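PDB 6IUL: natterin-like protein from Lethenteron camtschaticum, which probably acts as a pore-forming cytotoxin that joins a jacalin-like lectin domain to an aerolysin-type pore-forming module. Local coordinates for residues S148-D153 and S211-A216; P157-I162 and F230-E235; E173-N178 and T261-A266; K192-K197 and K246-T251; A266-A271 and T305-V310. All coordinates share one frame; numbering follows the deposited sequence.

Contact 1: S148-D153 and S211-A216; sequences SSVIQD and SLSVKA
S149 meets the S211-A216 strand mainly through its carbonyl. S149 O accepts the N-H of S213 at 3.2 Å, in the carbonyl plane, and the same oxygen receives a hydrogen bond from a water that also reaches S213 OG. With OG beside its own backbone N (chi1 -66°), S149 binds a second water, which accepts the N-H of S211 and so bridges the start of the pair; the hydroxyl of S211 itself bonds T247 of the second subunit. At V150 the side chain stands on the same face as S213, where V150 CG2 lies 3.9 Å from S213 OG; V150 CG1 also comes to 4.1 Å from K215 CB. I151 turns to the other face and is held by its backbone at both ends: I151 N reaches S213 O at 2.8 Å, with 173° at the hydrogen, and I151 O takes K215 N at 2.8 Å. Its side chain is buried, I151 CD1 4.3 Å from L212 CD1 and I151 CB 4.2 Å from V214 CG2. Q152 then only brushes the K215 backbone. V150 and Q152 spend their own backbone groups on R282 and L280 of strand 260-285, which makes 148-152 an inner strand. A parallel pair thus fastens the hairpin 212-223/228-238, which probably corresponds to the pre-stem hairpin of aerolysin-type toxins, to the body of the module.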
# COMPACT_ATOMS: atom_id res chain seq x y z
N SER A 148 -6.81 3.11 19.92
CA SER A 148 -6.72 2.17 18.77
C SER A 148 -8.07 1.71 18.25
O SER A 148 -9.07 1.74 18.95
CB SER A 148 -5.91 0.93 19.15
OG SER A 148 -6.55 0.16 20.20
N SER A 149 -8.06 1.24 17.02
CA SER A 149 -9.25 0.73 16.34
C SER A 149 -8.84 -0.50 15.59
O SER A 149 -8.12 -0.42 14.59
CB SER A 149 -9.78 1.76 15.35
OG SER A 149 -10.24 2.89 16.04
N VAL A 150 -9.29 -1.65 16.07
CA VAL A 150 -8.72 -2.92 15.64
C VAL A 150 -9.81 -3.91 15.34
O VAL A 150 -10.70 -4.16 16.16
CB VAL A 150 -7.79 -3.54 16.70
CG1 VAL A 150 -7.11 -4.76 16.11
CG2 VAL A 150 -6.69 -2.58 17.12
N ILE A 151 -9.74 -4.47 14.15
CA ILE A 151 -10.67 -5.49 13.73
C ILE A 151 -10.03 -6.84 14.12
O ILE A 151 -8.89 -7.11 13.81
CB ILE A 151 -10.89 -5.44 12.23
CG1 ILE A 151 -11.63 -4.17 11.86
CG2 ILE A 151 -11.67 -6.67 11.78
CD1 ILE A 151 -11.72 -3.91 10.38
N GLN A 152 -10.79 -7.66 14.82
CA GLN A 152 -10.29 -8.90 15.40
C GLN A 152 -11.37 -9.97 15.37
O GLN A 152 -12.44 -9.76 14.80
CB GLN A 152 -9.76 -8.65 16.81
CG GLN A 152 -10.77 -8.27 17.85
CD GLN A 152 -10.12 -7.46 18.99
OE1 GLN A 152 -9.57 -6.35 18.80
NE2 GLN A 152 -10.19 -8.01 20.19
N ASP A 153 -11.08 -11.12 15.99
CA ASP A 153 -11.95 -12.32 15.93
C ASP A 153 -12.45 -12.58 14.51
O ASP A 153 -13.65 -12.73 14.28
CB ASP A 153 -13.16 -12.19 16.88
CG ASP A 153 -12.75 -11.94 18.34
OD1 ASP A 153 -11.66 -12.38 18.79
OD2 ASP A 153 -13.54 -11.30 19.04
N SER A 211 -8.35 4.86 12.14
CA SER A 211 -7.19 4.19 11.56
C SER A 211 -7.28 2.70 11.90
O SER A 211 -6.98 2.26 13.01
CB SER A 211 -5.85 4.82 11.98
OG SER A 211 -5.51 4.45 13.25
N LEU A 212 -7.76 1.93 10.95
CA LEU A 212 -8.06 0.50 11.17
C LEU A 212 -6.81 -0.37 11.00
O LEU A 212 -6.01 -0.12 10.09
CB LEU A 212 -9.10 0.03 10.16
CG LEU A 212 -10.45 0.71 10.22
CD1 LEU A 212 -11.33 0.22 9.12
CD2 LEU A 212 -11.13 0.49 11.56
N SER A 213 -6.63 -1.34 11.89
CA SER A 213 -5.78 -2.48 11.61
C SER A 213 -6.60 -3.75 11.85
O SER A 213 -7.62 -3.74 12.55
CB SER A 213 -4.49 -2.48 12.44
OG SER A 213 -4.78 -2.43 13.78
N VAL A 214 -6.15 -4.83 11.22
CA VAL A 214 -6.77 -6.14 11.34
C VAL A 214 -5.82 -7.11 12.00
O VAL A 214 -4.71 -7.34 11.51
CB VAL A 214 -7.12 -6.68 9.96
CG1 VAL A 214 -7.87 -7.99 10.10
CG2 VAL A 214 -7.96 -5.68 9.19
N LYS A 215 -6.22 -7.65 13.14
CA LYS A 215 -5.42 -8.63 13.83
C LYS A 215 -6.00 -9.99 13.46
O LYS A 215 -7.03 -10.41 13.99
CB LYS A 215 -5.36 -8.38 15.33
CG LYS A 215 -4.42 -9.33 16.06
CD LYS A 215 -4.39 -9.02 17.57
CE LYS A 215 -5.38 -9.90 18.35
NZ LYS A 215 -5.74 -9.38 19.68
N ALA A 216 -5.37 -10.63 12.47
CA ALA A 216 -5.90 -11.85 11.84
C ALA A 216 -4.83 -12.56 11.05
O ALA A 216 -3.77 -12.00 10.76
CB ALA A 216 -7.03 -11.49 10.91
O HOH W 1 -8.75 5.09 15.12
O HOH W 2 -5.56 0.34 14.99
O HOH W 3 -6.21 3.43 15.48

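Contact 2: P157-I162 and F230-E235; sequences PTMHQI and FTVGSE
M159 lies over the F230-E235 strand and fills the dip between the side chains of F230 and V232. CG, anti to the backbone N (chi1 -177°), carries the chain onto the shoulder of the phenylalanine, where M159 CG comes to 3.4 Å from F230 CB; the sulfur follows, with M159 SD 3.7 Å from the same F230 CB. A bend at chi3 (95°) then drops the methyl into the hollow above the backbone of T231, M159 CE standing 3.5 Å from T231 CA. The far wall of the hollow is V232, whose CG1 lies 3.9 Å from M159 CE. T231 offers no bump here, since its CB points away from the loop.

The loop that presents M159 joins strands 135-155 and 166-178 and makes a short 3-10 turn at 159-161. It rests against the second strand of the hairpin 212-223/228-238, a hairpin that probably corresponds to the membrane-inserting one of aerolysin-type toxins, here packed on the body. No hydrogen bond joins the two segments; they meet through apolar contacts.

A second bump, I162, meets the F230 ring at its edge: I162 CG1 lies in the ring plane, 3.7 Å from F230 CE2, with CD1 just behind it. The carbonyl oxygen of I162 approaches obliquely, 3.5 Å from F230 CD2, while M159 O is found near the ring plane at the same edge. The buried phenylalanine is further enclosed by I273, V221 and P164, and V232 leans on Y156.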
# COMPACT_ATOMS: atom_id res chain seq x y z
N PRO A 157 -16.84 -18.00 7.70
CA PRO A 157 -17.77 -19.08 8.07
C PRO A 157 -18.13 -20.07 6.93
O PRO A 157 -18.62 -21.14 7.19
CB PRO A 157 -19.02 -18.32 8.57
CG PRO A 157 -18.90 -16.96 7.99
CD PRO A 157 -17.45 -16.66 7.79
N THR A 158 -17.90 -19.70 5.68
CA THR A 158 -18.17 -20.62 4.56
C THR A 158 -16.90 -21.26 3.99
O THR A 158 -16.97 -21.96 2.98
CB THR A 158 -18.89 -19.93 3.42
OG1 THR A 158 -18.02 -18.99 2.78
CG2 THR A 158 -20.19 -19.23 3.90
N MET A 159 -15.76 -21.05 4.65
CA MET A 159 -14.47 -21.42 4.11
C MET A 159 -14.31 -22.94 3.83
O MET A 159 -13.88 -23.33 2.75
CB MET A 159 -13.35 -20.97 5.04
CG MET A 159 -11.98 -21.29 4.45
SD MET A 159 -10.63 -20.36 5.20
CE MET A 159 -10.04 -21.51 6.44
N HIS A 160 -14.65 -23.74 4.84
CA HIS A 160 -14.70 -25.19 4.76
C HIS A 160 -15.62 -25.80 3.68
O HIS A 160 -15.56 -26.98 3.48
CB HIS A 160 -15.15 -25.71 6.14
CG HIS A 160 -16.57 -25.34 6.49
ND1 HIS A 160 -16.95 -24.05 6.81
CD2 HIS A 160 -17.71 -26.06 6.48
CE1 HIS A 160 -18.25 -24.01 7.03
NE2 HIS A 160 -18.74 -25.22 6.84
N GLN A 161 -16.47 -25.02 3.03
CA GLN A 161 -17.42 -25.55 2.07
C GLN A 161 -17.08 -25.21 0.64
O GLN A 161 -17.74 -25.71 -0.27
CB GLN A 161 -18.85 -25.02 2.32
CG GLN A 161 -19.43 -25.34 3.69
CD GLN A 161 -20.73 -24.57 3.97
OE1 GLN A 161 -21.02 -23.53 3.35
NE2 GLN A 161 -21.51 -25.08 4.93
N ILE A 162 -16.11 -24.32 0.40
CA ILE A 162 -15.79 -24.01 -0.97
C ILE A 162 -14.34 -24.42 -1.29
O ILE A 162 -13.43 -24.29 -0.47
CB ILE A 162 -16.14 -22.58 -1.34
CG1 ILE A 162 -14.98 -21.66 -1.14
CG2 ILE A 162 -17.34 -22.05 -0.54
CD1 ILE A 162 -15.05 -20.49 -2.10
N PHE A 230 -8.71 -24.53 1.57
CA PHE A 230 -8.39 -23.28 2.28
C PHE A 230 -7.96 -23.52 3.75
O PHE A 230 -8.48 -24.41 4.41
CB PHE A 230 -9.59 -22.33 2.23
CG PHE A 230 -9.83 -21.73 0.87
CD1 PHE A 230 -8.83 -21.02 0.24
CD2 PHE A 230 -11.07 -21.79 0.27
CE1 PHE A 230 -9.06 -20.42 -0.99
CE2 PHE A 230 -11.29 -21.21 -0.97
CZ PHE A 230 -10.29 -20.51 -1.60
N THR A 231 -6.99 -22.73 4.23
CA THR A 231 -6.74 -22.56 5.67
C THR A 231 -6.40 -21.10 5.95
O THR A 231 -6.31 -20.30 5.01
CB THR A 231 -5.57 -23.38 6.19
OG1 THR A 231 -4.55 -23.40 5.18
CG2 THR A 231 -6.02 -24.77 6.56
N VAL A 232 -6.23 -20.74 7.23
CA VAL A 232 -5.82 -19.39 7.56
C VAL A 232 -4.42 -19.45 8.14
O VAL A 232 -4.17 -20.15 9.11
CB VAL A 232 -6.77 -18.62 8.55
CG1 VAL A 232 -8.15 -18.46 7.96
CG2 VAL A 232 -6.82 -19.28 9.93
N GLY A 233 -3.53 -18.66 7.55
CA GLY A 233 -2.16 -18.58 8.01
C GLY A 233 -2.01 -18.06 9.43
O GLY A 233 -2.98 -17.71 10.12
N SER A 234 -0.75 -18.00 9.84
CA SER A 234 -0.35 -17.46 11.12
C SER A 234 -0.87 -16.00 11.26
O SER A 234 -0.86 -15.21 10.32
CB SER A 234 1.19 -17.49 11.17
OG SER A 234 1.66 -17.11 12.43
N GLU A 235 -1.31 -15.66 12.45
CA GLU A 235 -1.90 -14.36 12.73
C GLU A 235 -0.86 -13.24 12.81
O GLU A 235 0.22 -13.41 13.37
CB GLU A 235 -2.66 -14.44 14.04
CG GLU A 235 -3.22 -13.11 14.52
CD GLU A 235 -4.12 -13.26 15.74
OE1 GLU A 235 -5.12 -14.02 15.66
OE2 GLU A 235 -3.83 -12.62 16.79

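Contact 3: E173-N178 and T261-A266; sequences EMEYKN and TVTVVA
E175 and T261 are brought together by two chi1 settings: E175 CG stands anti to the backbone N (-179°), and T261 CG2 is likewise anti to its N, its OG1 beside that N (chi1 -61°). The glutamate stem therefore lies diagonally against the methyl, E175 CG 3.5 Å from T261 CG2, while T261 OG1 turns to its direct partner across the strands, 3.4 Å from K177 CG. T263 repeats the threonine setting one pair further on, its CG2 3.6 Å from E173 OE2. This face, with E173, E175 and K177 across from V265, T263 and T261, is mostly polar; E175 has a long, weak ion pair with K116 of the second subunit.

On the other face the phenol of Y176 presents its edge, Y176 CE2 lying 3.8 Å from V264 CG2 near the ring plane, and Y186 and F188 add aromatic cover. Between the faces M174 and V264 exchange two backbone hydrogen bonds, as do Y176 and V262; V264 N to M174 O, at 2.8 Å, is almost straight (178°). The result is antiparallel pairing of long strands 166-178 and 260-285, one face largely apolar and the other mostly polar, as in the elongated beta module of aerolysin-type toxins.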
# COMPACT_ATOMS: atom_id res chain seq x y z
N GLU A 173 11.08 -23.33 -18.83
CA GLU A 173 11.32 -24.67 -19.42
C GLU A 173 12.74 -24.79 -19.87
O GLU A 173 13.27 -23.91 -20.59
CB GLU A 173 10.39 -24.94 -20.62
CG GLU A 173 10.59 -26.30 -21.28
CD GLU A 173 9.49 -26.65 -22.30
OE1 GLU A 173 8.38 -26.06 -22.26
OE2 GLU A 173 9.68 -27.55 -23.16
N MET A 174 13.35 -25.90 -19.50
CA MET A 174 14.72 -26.15 -19.87
C MET A 174 14.86 -27.63 -20.25
O MET A 174 14.18 -28.52 -19.71
CB MET A 174 15.63 -25.76 -18.69
CG MET A 174 17.12 -25.84 -18.92
SD MET A 174 17.64 -25.23 -20.54
CE MET A 174 19.34 -25.83 -20.54
N GLU A 175 15.78 -27.92 -21.15
CA GLU A 175 15.96 -29.30 -21.60
C GLU A 175 17.43 -29.74 -21.37
O GLU A 175 18.37 -28.98 -21.59
CB GLU A 175 15.60 -29.41 -23.07
CG GLU A 175 15.71 -30.81 -23.67
CD GLU A 175 15.42 -30.80 -25.19
OE1 GLU A 175 14.23 -30.85 -25.55
OE2 GLU A 175 16.37 -30.70 -25.98
N TYR A 176 17.58 -30.97 -20.91
CA TYR A 176 18.89 -31.55 -20.62
C TYR A 176 19.02 -32.80 -21.46
O TYR A 176 18.22 -33.73 -21.32
CB TYR A 176 19.00 -31.90 -19.13
CG TYR A 176 18.81 -30.70 -18.24
CD1 TYR A 176 19.88 -29.83 -18.00
CD2 TYR A 176 17.59 -30.41 -17.68
CE1 TYR A 176 19.73 -28.71 -17.19
CE2 TYR A 176 17.42 -29.27 -16.90
CZ TYR A 176 18.47 -28.43 -16.66
OH TYR A 176 18.25 -27.29 -15.91
N LYS A 177 19.99 -32.82 -22.36
CA LYS A 177 20.17 -33.95 -23.24
C LYS A 177 21.54 -34.61 -22.97
O LYS A 177 22.57 -33.95 -23.03
CB LYS A 177 20.04 -33.54 -24.69
CG LYS A 177 19.85 -34.78 -25.57
CD LYS A 177 19.85 -34.52 -27.08
CE LYS A 177 19.27 -35.76 -27.79
NZ LYS A 177 19.57 -35.83 -29.25
N ASN A 178 21.52 -35.90 -22.67
CA ASN A 178 22.72 -36.66 -22.30
C ASN A 178 23.07 -37.59 -23.45
O ASN A 178 22.46 -38.66 -23.63
CB ASN A 178 22.52 -37.47 -21.01
CG ASN A 178 23.80 -38.19 -20.56
OD1 ASN A 178 24.83 -38.09 -21.21
ND2 ASN A 178 23.74 -38.88 -19.40
N THR A 261 16.86 -37.71 -22.79
CA THR A 261 16.54 -36.33 -22.63
C THR A 261 15.60 -36.15 -21.43
O THR A 261 14.67 -36.93 -21.24
CB THR A 261 15.86 -35.81 -23.91
OG1 THR A 261 16.75 -35.94 -25.02
CG2 THR A 261 15.41 -34.32 -23.79
N VAL A 262 15.86 -35.12 -20.62
CA VAL A 262 14.95 -34.78 -19.52
C VAL A 262 14.53 -33.32 -19.75
O VAL A 262 15.37 -32.43 -19.92
CB VAL A 262 15.59 -34.93 -18.14
CG1 VAL A 262 14.63 -34.46 -17.06
CG2 VAL A 262 15.95 -36.37 -17.89
N THR A 263 13.23 -33.09 -19.77
CA THR A 263 12.71 -31.75 -20.01
C THR A 263 12.07 -31.35 -18.69
O THR A 263 11.27 -32.09 -18.09
CB THR A 263 11.68 -31.72 -21.18
OG1 THR A 263 12.26 -32.26 -22.39
CG2 THR A 263 11.29 -30.32 -21.49
N VAL A 264 12.44 -30.18 -18.19
CA VAL A 264 11.96 -29.71 -16.88
C VAL A 264 11.14 -28.46 -17.06
O VAL A 264 11.56 -27.48 -17.71
CB VAL A 264 13.13 -29.38 -15.96
CG1 VAL A 264 12.64 -28.85 -14.63
CG2 VAL A 264 14.01 -30.59 -15.79
N VAL A 265 9.94 -28.51 -16.52
CA VAL A 265 9.04 -27.33 -16.55
C VAL A 265 8.73 -26.92 -15.12
O VAL A 265 8.27 -27.72 -14.32
CB VAL A 265 7.74 -27.63 -17.27
CG1 VAL A 265 6.85 -26.41 -17.27
CG2 VAL A 265 8.03 -28.08 -18.71
N ALA A 266 9.02 -25.66 -14.82
CA ALA A 266 8.65 -25.07 -13.54
C ALA A 266 7.32 -24.33 -13.63
O ALA A 266 7.09 -23.53 -14.55
CB ALA A 266 9.75 -24.11 -13.04

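Contact 4: K192-K197 and K246-T251; sequences KKIIKK and KTETLT
I194 packs beside the K246 stem and reaches the E248 carboxylate; this is the closer-packed side of the contact. Its CG1 sits between the backbone N and carbonyl carbon (chi1 60°), which lays it side by side with the lysine stem, I194 CG1 4.0 Å from K246 CB. The tip runs obliquely to the carboxylate, I194 CD1 3.6 Å from E248 OE2. That same oxygen accepts K246 NZ at 3.1 Å, on its syn side but 26° out of the carboxylate plane, so the atom that touches the isoleucine also takes part in a salt bridge within the 246-251 strand. The bridge should ease the burial of the E248 charge, to which K306 adds a long, weak ion pair. Y304 touches I194 as well.

Beneath these side chains the backbones pair antiparallel, with two hydrogen bonds at I194/K246 and two at K192/E248. I194 N to K246 O, at 2.8 Å, is the straightest of them. The two long strands, 184-200 and 241-256, belong to the extended beta sheet of the aerolysin-type module, and here their axes run 135° apart.

On the opposite face K193 and T247 are paired but loosely: K193 CG comes only to 4.1 Å from K246 O, and T247 CG2 to 4.0 Å from K192 O. The second subunit covers this face, where K193 NZ bonds its F210 O. Back on the I194 side, K196 reaches K246 only by its tip, K196 NZ 4.1 Å from K246 CE and 5.3 Å from K246 NZ, two like charges without direct contact.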
# COMPACT_ATOMS: atom_id res chain seq x y z
N LYS A 192 10.42 -16.41 -9.81
CA LYS A 192 9.28 -15.60 -10.27
C LYS A 192 8.80 -14.61 -9.23
O LYS A 192 8.50 -14.96 -8.07
CB LYS A 192 8.08 -16.51 -10.59
CG LYS A 192 6.92 -15.71 -11.19
CD LYS A 192 5.74 -16.55 -11.53
CE LYS A 192 4.53 -15.72 -11.92
NZ LYS A 192 4.77 -14.82 -13.06
N LYS A 193 8.72 -13.37 -9.67
CA LYS A 193 8.08 -12.32 -8.89
C LYS A 193 6.59 -12.58 -8.76
O LYS A 193 5.92 -12.83 -9.79
CB LYS A 193 8.27 -10.97 -9.61
CG LYS A 193 7.47 -9.87 -8.94
CD LYS A 193 7.60 -8.54 -9.64
CE LYS A 193 6.85 -7.44 -8.89
NZ LYS A 193 7.09 -6.13 -9.52
N ILE A 194 6.07 -12.54 -7.53
CA ILE A 194 4.63 -12.62 -7.30
C ILE A 194 4.17 -11.48 -6.41
O ILE A 194 4.95 -10.94 -5.60
CB ILE A 194 4.18 -13.95 -6.64
CG1 ILE A 194 4.82 -14.15 -5.29
CG2 ILE A 194 4.51 -15.13 -7.55
CD1 ILE A 194 4.30 -15.31 -4.49
N ILE A 195 2.91 -11.11 -6.54
CA ILE A 195 2.29 -10.09 -5.67
C ILE A 195 1.04 -10.68 -4.99
O ILE A 195 -0.01 -10.83 -5.63
CB ILE A 195 1.88 -8.86 -6.49
CG1 ILE A 195 3.09 -8.38 -7.32
CG2 ILE A 195 1.33 -7.74 -5.59
CD1 ILE A 195 2.92 -7.07 -8.05
N LYS A 196 1.15 -11.04 -3.72
CA LYS A 196 0.00 -11.49 -2.91
C LYS A 196 -0.86 -10.29 -2.50
O LYS A 196 -0.34 -9.21 -2.30
CB LYS A 196 0.46 -12.24 -1.67
CG LYS A 196 1.10 -13.60 -1.93
CD LYS A 196 1.63 -14.22 -0.62
CE LYS A 196 1.72 -15.72 -0.70
NZ LYS A 196 2.48 -16.39 0.40
N LYS A 197 -2.18 -10.48 -2.42
CA LYS A 197 -3.08 -9.39 -2.06
C LYS A 197 -4.10 -9.81 -1.03
O LYS A 197 -4.58 -10.95 -1.07
CB LYS A 197 -3.79 -8.84 -3.30
CG LYS A 197 -2.87 -8.10 -4.24
CD LYS A 197 -3.60 -7.24 -5.28
CE LYS A 197 -2.63 -6.14 -5.75
NZ LYS A 197 -3.16 -5.24 -6.80
N LYS A 246 6.98 -10.50 -3.51
CA LYS A 246 7.86 -11.57 -3.11
C LYS A 246 8.50 -12.18 -4.38
O LYS A 246 7.97 -12.06 -5.47
CB LYS A 246 6.96 -12.56 -2.37
CG LYS A 246 7.55 -13.83 -1.78
CD LYS A 246 6.79 -14.23 -0.48
CE LYS A 246 6.50 -15.72 -0.26
NZ LYS A 246 7.70 -16.59 -0.27
N THR A 247 9.66 -12.79 -4.23
CA THR A 247 10.22 -13.60 -5.29
C THR A 247 10.25 -15.06 -4.82
O THR A 247 10.98 -15.43 -3.90
CB THR A 247 11.64 -13.14 -5.68
OG1 THR A 247 11.59 -11.78 -6.12
CG2 THR A 247 12.17 -13.99 -6.79
N GLU A 248 9.45 -15.89 -5.48
CA GLU A 248 9.44 -17.35 -5.25
C GLU A 248 10.60 -18.00 -6.04
O GLU A 248 10.96 -17.55 -7.14
CB GLU A 248 8.09 -17.92 -5.64
CG GLU A 248 7.59 -19.02 -4.71
CD GLU A 248 7.31 -18.57 -3.28
OE1 GLU A 248 7.62 -19.34 -2.37
OE2 GLU A 248 6.78 -17.47 -3.07
N THR A 249 11.24 -19.01 -5.44
CA THR A 249 12.37 -19.69 -6.07
C THR A 249 12.24 -21.20 -5.99
O THR A 249 11.51 -21.73 -5.15
CB THR A 249 13.73 -19.29 -5.47
OG1 THR A 249 13.83 -19.76 -4.13
CG2 THR A 249 13.91 -17.79 -5.49
N LEU A 250 12.99 -21.87 -6.86
CA LEU A 250 13.06 -23.32 -6.86
C LEU A 250 14.39 -23.76 -7.42
O LEU A 250 14.81 -23.25 -8.46
CB LEU A 250 11.91 -23.88 -7.71
CG LEU A 250 11.79 -25.40 -7.80
CD1 LEU A 250 11.59 -26.08 -6.46
CD2 LEU A 250 10.66 -25.74 -8.75
N THR A 251 15.05 -24.69 -6.74
CA THR A 251 16.29 -25.27 -7.25
C THR A 251 16.37 -26.76 -6.86
O THR A 251 15.99 -27.13 -5.76
CB THR A 251 17.52 -24.52 -6.78
OG1 THR A 251 18.68 -25.06 -7.41
CG2 THR A 251 17.73 -24.62 -5.27

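Contact 5: A266-A271 and T305-V310; sequences ANIGRA and TKMTAV
The carboxamide of N267 brings ND2 toward T308 and V310: N267 ND2 gives a hydrogen to a water at 2.9 Å, that water also binds T308 OG1, and V310 CG2 lies 4.2 Å from the same nitrogen. The peptide groups meet at a tilt. T308 N approaches N267 O 27° out of the carbonyl plane, and N267 N reaches T308 O with a similar tilt, both at 2.9 Å. A second water donates to K306 O and also binds T308 OG1.

Beyond this pair the register slips by one residue, G269 facing T305 instead of K306. The T305 hydroxyl bridges the irregularity: T305 OG1 accepts G269 N at 2.9 Å and donates to K306 O at 3.1 Å, from above that carbonyl's plane. T305 N returns a bond to G269 O. I268 slides past T305, its CD1 3.3 Å from T305 O and 4.1 Å from M307 CG.

Strand 260-285 here runs between two neighbours, 290-313 on one edge and 166-178 on the other, where A266 and I268 bond I171 and E169. I268 touches I194 of strand 184-200; M307 touches K192 of the same strand and E248 and L250 of strand 241-256.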
# COMPACT_ATOMS: atom_id res chain seq x y z
N ALA A 266 9.02 -25.66 -14.82
CA ALA A 266 8.65 -25.07 -13.54
C ALA A 266 7.32 -24.33 -13.63
O ALA A 266 7.09 -23.53 -14.55
CB ALA A 266 9.75 -24.11 -13.04
N ASN A 267 6.50 -24.59 -12.61
CA ASN A 267 5.12 -24.08 -12.49
C ASN A 267 4.86 -23.44 -11.11
O ASN A 267 5.60 -23.66 -10.13
CB ASN A 267 4.10 -25.20 -12.68
CG ASN A 267 4.22 -25.88 -14.01
OD1 ASN A 267 4.03 -25.25 -15.07
ND2 ASN A 267 4.56 -27.19 -13.99
N ILE A 268 3.78 -22.66 -11.05
CA ILE A 268 3.26 -22.13 -9.79
C ILE A 268 1.76 -22.02 -9.86
O ILE A 268 1.18 -21.82 -10.93
CB ILE A 268 3.88 -20.79 -9.42
CG1 ILE A 268 3.73 -20.54 -7.93
CG2 ILE A 268 3.28 -19.72 -10.29
CD1 ILE A 268 4.39 -19.28 -7.40
N GLY A 269 1.11 -22.24 -8.73
CA GLY A 269 -0.36 -22.13 -8.70
C GLY A 269 -0.84 -20.78 -8.16
O GLY A 269 -0.29 -20.27 -7.19
N ARG A 270 -1.87 -20.25 -8.77
CA ARG A 270 -2.45 -18.95 -8.42
C ARG A 270 -3.92 -19.13 -8.07
O ARG A 270 -4.68 -19.74 -8.83
CB ARG A 270 -2.34 -18.04 -9.63
CG ARG A 270 -2.92 -16.66 -9.48
CD ARG A 270 -2.86 -15.94 -10.82
NE ARG A 270 -3.18 -14.51 -10.69
CZ ARG A 270 -4.42 -13.99 -10.67
NH1 ARG A 270 -5.49 -14.77 -10.76
NH2 ARG A 270 -4.57 -12.67 -10.58
N ALA A 271 -4.34 -18.56 -6.95
CA ALA A 271 -5.74 -18.66 -6.54
C ALA A 271 -6.31 -17.33 -6.11
O ALA A 271 -5.74 -16.66 -5.25
CB ALA A 271 -5.88 -19.68 -5.42
N THR A 305 0.73 -20.74 -4.52
CA THR A 305 1.39 -21.90 -3.90
C THR A 305 2.90 -21.75 -4.03
O THR A 305 3.42 -20.80 -4.61
CB THR A 305 0.99 -23.21 -4.62
OG1 THR A 305 1.45 -23.17 -5.97
CG2 THR A 305 -0.51 -23.35 -4.67
N LYS A 306 3.62 -22.73 -3.51
CA LYS A 306 5.07 -22.86 -3.76
C LYS A 306 5.30 -23.26 -5.22
O LYS A 306 4.44 -23.89 -5.84
CB LYS A 306 5.72 -23.90 -2.82
CG LYS A 306 5.99 -23.41 -1.37
CD LYS A 306 6.16 -21.88 -1.36
CE LYS A 306 6.51 -21.23 -0.03
NZ LYS A 306 7.94 -21.42 0.32
N MET A 307 6.44 -22.86 -5.78
CA MET A 307 6.87 -23.32 -7.07
C MET A 307 7.12 -24.82 -7.04
O MET A 307 7.72 -25.31 -6.13
CB MET A 307 8.16 -22.64 -7.51
CG MET A 307 7.96 -21.23 -7.97
SD MET A 307 9.48 -20.56 -8.64
CE MET A 307 8.85 -18.96 -8.91
N THR A 308 6.69 -25.49 -8.11
CA THR A 308 6.99 -26.93 -8.29
C THR A 308 7.53 -27.15 -9.70
O THR A 308 7.60 -26.23 -10.52
CB THR A 308 5.70 -27.75 -8.11
OG1 THR A 308 4.72 -27.29 -9.07
CG2 THR A 308 5.14 -27.58 -6.64
N ALA A 309 7.92 -28.39 -10.00
CA ALA A 309 8.42 -28.70 -11.32
C ALA A 309 8.05 -30.12 -11.76
O ALA A 309 7.88 -31.02 -10.95
CB ALA A 309 9.92 -28.50 -11.34
N VAL A 310 7.87 -30.27 -13.06
CA VAL A 310 7.69 -31.58 -13.67
C VAL A 310 8.92 -31.90 -14.56
O VAL A 310 9.29 -31.10 -15.44
CB VAL A 310 6.41 -31.61 -14.52
CG1 VAL A 310 6.29 -32.97 -15.20
CG2 VAL A 310 5.18 -31.34 -13.65
O HOH W 4 4.57 -28.57 -11.48
O HOH W 5 3.28 -25.08 -8.17

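How the contacts relate
From the N terminus, strand 135-155 opens contact 1 and the following loop opens contact 2; strands 166-178 and 184-200 then open contacts 3 and 4. Contact 1 closes first, at 211-216, and contact 2 next, at 230-235, so these two cross each other and both cross contacts 3 and 4. Contact 4 closes at 246-251, nested inside the loop that contact 3 closes at 261-266. Contact 5 follows in series, sharing A266 with contact 3, and joins the two strands of the final hairpin, 260-285 and 290-313. Contacts 1 and 2 secure hairpin 212-223/228-238 to the body, whereas contacts 3, 4 and 5 knit the long strands farther out, contacts 4 and 5 lying about 10 Å apart between centres.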